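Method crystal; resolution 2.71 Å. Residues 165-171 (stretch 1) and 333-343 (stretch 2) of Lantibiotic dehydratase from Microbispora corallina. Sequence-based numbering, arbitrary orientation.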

# COMPACT_ATOMS: atom_id res chain seq x y z
N GLY A 165 38.30 -22.25 35.47
CA GLY A 165 37.35 -22.48 36.54
C GLY A 165 35.91 -22.03 36.28
O GLY A 165 35.36 -21.24 37.04
N HIS A 166 35.30 -22.55 35.22
CA HIS A 166 33.95 -22.15 34.82
C HIS A 166 32.90 -22.68 35.77
O HIS A 166 32.95 -23.84 36.20
CB HIS A 166 33.65 -22.64 33.40
CG HIS A 166 34.71 -22.30 32.40
ND1 HIS A 166 35.37 -21.09 32.40
CD2 HIS A 166 35.24 -23.02 31.39
CE1 HIS A 166 36.26 -21.07 31.43
NE2 HIS A 166 36.20 -22.23 30.80
N ARG A 167 31.94 -21.82 36.11
CA ARG A 167 30.86 -22.16 37.02
C ARG A 167 29.47 -22.01 36.42
O ARG A 167 29.20 -21.09 35.65
CB ARG A 167 30.93 -21.26 38.25
CG ARG A 167 32.09 -21.55 39.15
CD ARG A 167 32.05 -22.98 39.64
NE ARG A 167 32.46 -23.00 41.04
CZ ARG A 167 31.64 -22.73 42.06
NH1 ARG A 167 30.37 -22.43 41.82
NH2 ARG A 167 32.09 -22.76 43.30
N THR A 168 28.59 -22.91 36.83
CA THR A 168 27.25 -23.02 36.31
C THR A 168 26.27 -22.41 37.31
O THR A 168 26.52 -22.43 38.51
CB THR A 168 26.91 -24.50 36.06
OG1 THR A 168 27.41 -24.88 34.78
CG2 THR A 168 25.44 -24.72 36.03
N ARG A 169 25.21 -21.78 36.82
CA ARG A 169 24.03 -21.54 37.66
C ARG A 169 22.85 -22.26 37.03
O ARG A 169 22.62 -22.10 35.83
CB ARG A 169 23.66 -20.07 37.74
CG ARG A 169 22.23 -19.91 38.20
CD ARG A 169 21.92 -18.50 38.56
NE ARG A 169 21.79 -17.73 37.33
CZ ARG A 169 21.81 -16.40 37.28
NH1 ARG A 169 21.97 -15.68 38.39
NH2 ARG A 169 21.70 -15.80 36.10
N THR A 170 22.11 -23.04 37.81
CA THR A 170 21.00 -23.84 37.30
C THR A 170 19.66 -23.49 37.94
O THR A 170 19.54 -23.40 39.16
CB THR A 170 21.29 -25.34 37.46
OG1 THR A 170 22.55 -25.63 36.86
CG2 THR A 170 20.20 -26.21 36.81
N ARG A 171 18.64 -23.30 37.11
CA ARG A 171 17.33 -22.91 37.58
C ARG A 171 16.22 -23.70 36.92
O ARG A 171 16.41 -24.32 35.87
CB ARG A 171 17.09 -21.41 37.36
CG ARG A 171 17.84 -20.52 38.33
CD ARG A 171 17.84 -19.08 37.87
NE ARG A 171 18.36 -18.20 38.91
CZ ARG A 171 18.53 -16.89 38.76
NH1 ARG A 171 18.24 -16.31 37.60
NH2 ARG A 171 18.99 -16.15 39.77
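Stretch 2, residues 333-343: RCHAYDRTAVG

Stretch 2 approaches the strand 167-171 as a helix followed by an extended tail. The helix has begun before Arg-333, and its axis runs at 166° to the strand direction, so the two elements are nearly antiparallel; their axes come within 7.3 Å. The register follows from this direction: the CA of Cys-334 lies 5.6 Å from the CA of Thr-170, the CA of Asp-338 lies 5.1 Å from the CA of Thr-168, and beyond the helix the CA of Val-342 lies 6.5 Å from the CA of His-166. Together the stretches bury 509 Å², both sides summed.

Arg-333 makes no side-chain contact with the strand, but its backbone helps to define the helix, since its O accepts a hydrogen bond from Tyr-337 N at 3.1 Å. The first contact belongs to Cys-334, whose CA-to-CB bond points toward the strand. With chi1 at -88°, its SG comes to 3.5 Å from Thr-170 O and 3.9 Å from Thr-170 CG2. His-335 points away and Ala-336 is out of reach, as expected for positions on other sides of the helix.

Tyr-337 leaves the backbone sideways, yet its t rotamer carries the ring back to the strand. Thr-170 OG1 lies at the ring edge, near its plane, 3.2 Å from Tyr-337 CD2, while Thr-168 CG2 approaches Tyr-337 CE2 obliquely at 3.5 Å. The ring thus meets both threonines that point toward the helix; its OH is hydrogen-bonded elsewhere in the structure.

Asp-338 has the largest covered area of any residue here, 87 Å². Its chi1 of -74° brings the carboxylate against the strand, where Thr-170 binds both oxygens: Thr-170 N donates to Asp-338 OD2 at 2.9 Å with an N-H...O angle of 151°, and Thr-170 OG1 donates to Asp-338 OD1 at 3.0 Å. The same carboxylate packs closely on neighbouring atoms, with Asp-338 OD1 3.0 Å from Thr-168 CG2 and Asp-338 OD2 3.2 Å from Arg-169 CA. Its backbone N donates to Cys-334 O at 3.0 Å.

The CA-to-CB bond of Arg-339 points away, but its carbonyl lies over one face of the Arg-167 guanidinium, with Arg-339 O 4.3 Å from Arg-167 CZ. Arg-167 NH1 is also 2.9 Å from Asp-338 O, although the angle is too poor for a hydrogen bond.

At Thr-340 the backbone becomes extended, with phi/psi of -70/159. Its CA-to-CB bond points away; water 1 links the backbones: it accepts from Thr-168 N at 3.1 Å and donates to Thr-340 O at 2.5 Å and to Tyr-337 O at 3.2 Å. Ala-341 continues the extended course at -98/176 and contributes little.

Val-342 closes the contact. It points toward stretch 1, and its CG2 lies 3.4 Å from both His-166 O and His-166 CB. Gly-343 is out of reach; at its phi/psi of 93/-16 a CB would be jammed against the carbonyl O of Val-342, which by itself calls for glycine.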

# COMPACT_ATOMS: atom_id res chain seq x y z
N ARG A 333 19.44 -29.90 44.77
CA ARG A 333 20.30 -30.48 43.74
C ARG A 333 20.81 -29.46 42.72
O ARG A 333 21.74 -29.75 41.97
CB ARG A 333 19.64 -31.67 43.05
CG ARG A 333 19.30 -32.81 43.97
CD ARG A 333 18.69 -33.92 43.15
NE ARG A 333 18.12 -34.99 43.96
CZ ARG A 333 18.82 -36.02 44.41
NH1 ARG A 333 20.12 -36.10 44.15
NH2 ARG A 333 18.22 -36.97 45.13
N CYS A 334 20.19 -28.28 42.68
CA CYS A 334 20.63 -27.24 41.77
C CYS A 334 21.91 -26.59 42.26
O CYS A 334 22.84 -26.35 41.49
CB CYS A 334 19.55 -26.17 41.58
SG CYS A 334 18.38 -26.52 40.27
N HIS A 335 21.96 -26.30 43.56
CA HIS A 335 23.16 -25.71 44.13
C HIS A 335 24.27 -26.74 44.12
O HIS A 335 25.43 -26.41 43.86
CB HIS A 335 22.88 -25.23 45.55
CG HIS A 335 21.97 -24.04 45.60
ND1 HIS A 335 20.60 -24.14 45.48
CD2 HIS A 335 22.24 -22.72 45.73
CE1 HIS A 335 20.07 -22.94 45.55
NE2 HIS A 335 21.04 -22.06 45.70
N ALA A 336 23.89 -27.99 44.37
CA ALA A 336 24.82 -29.10 44.37
C ALA A 336 25.55 -29.16 43.04
O ALA A 336 26.79 -29.17 42.99
CB ALA A 336 24.08 -30.39 44.60
N TYR A 337 24.77 -29.16 41.97
CA TYR A 337 25.33 -29.22 40.63
C TYR A 337 26.08 -27.94 40.26
O TYR A 337 26.99 -27.95 39.42
CB TYR A 337 24.25 -29.59 39.60
CG TYR A 337 24.69 -29.35 38.19
CD1 TYR A 337 25.66 -30.14 37.59
CD2 TYR A 337 24.15 -28.31 37.45
CE1 TYR A 337 26.07 -29.89 36.29
CE2 TYR A 337 24.54 -28.07 36.16
CZ TYR A 337 25.50 -28.85 35.58
OH TYR A 337 25.88 -28.57 34.30
N ASP A 338 25.73 -26.84 40.91
CA ASP A 338 26.43 -25.58 40.65
C ASP A 338 27.76 -25.52 41.40
O ASP A 338 28.56 -24.59 41.20
CB ASP A 338 25.58 -24.35 41.00
CG ASP A 338 24.47 -24.09 39.99
OD1 ASP A 338 24.52 -24.67 38.89
OD2 ASP A 338 23.58 -23.27 40.30
N ARG A 339 27.98 -26.50 42.28
CA ARG A 339 29.26 -26.61 42.99
C ARG A 339 30.25 -27.33 42.11
O ARG A 339 31.46 -27.07 42.16
CB ARG A 339 29.10 -27.32 44.34
CG ARG A 339 28.46 -26.44 45.40
CD ARG A 339 28.21 -27.13 46.73
NE ARG A 339 27.51 -26.21 47.62
CZ ARG A 339 26.22 -26.28 47.95
NH1 ARG A 339 25.46 -27.27 47.48
NH2 ARG A 339 25.69 -25.37 48.76
N THR A 340 29.71 -28.17 41.24
CA THR A 340 30.48 -29.01 40.35
C THR A 340 31.20 -28.22 39.25
O THR A 340 30.83 -27.09 38.94
CB THR A 340 29.53 -30.05 39.73
OG1 THR A 340 30.04 -31.37 39.95
CG2 THR A 340 29.34 -29.82 38.24
N ALA A 341 32.23 -28.82 38.66
CA ALA A 341 32.99 -28.22 37.57
C ALA A 341 32.53 -28.73 36.21
O ALA A 341 31.64 -29.57 36.12
CB ALA A 341 34.47 -28.48 37.76
N VAL A 342 33.10 -28.18 35.14
CA VAL A 342 32.63 -28.42 33.78
C VAL A 342 33.07 -29.79 33.27
O VAL A 342 34.26 -30.04 33.20
CB VAL A 342 33.20 -27.37 32.85
CG1 VAL A 342 32.28 -27.18 31.65
CG2 VAL A 342 33.35 -26.06 33.60
N GLY A 343 32.13 -30.65 32.90
CA GLY A 343 32.45 -32.01 32.47
C GLY A 343 32.40 -32.98 33.64
O GLY A 343 32.30 -34.20 33.46
O HOH W 1 28.93 -25.57 38.48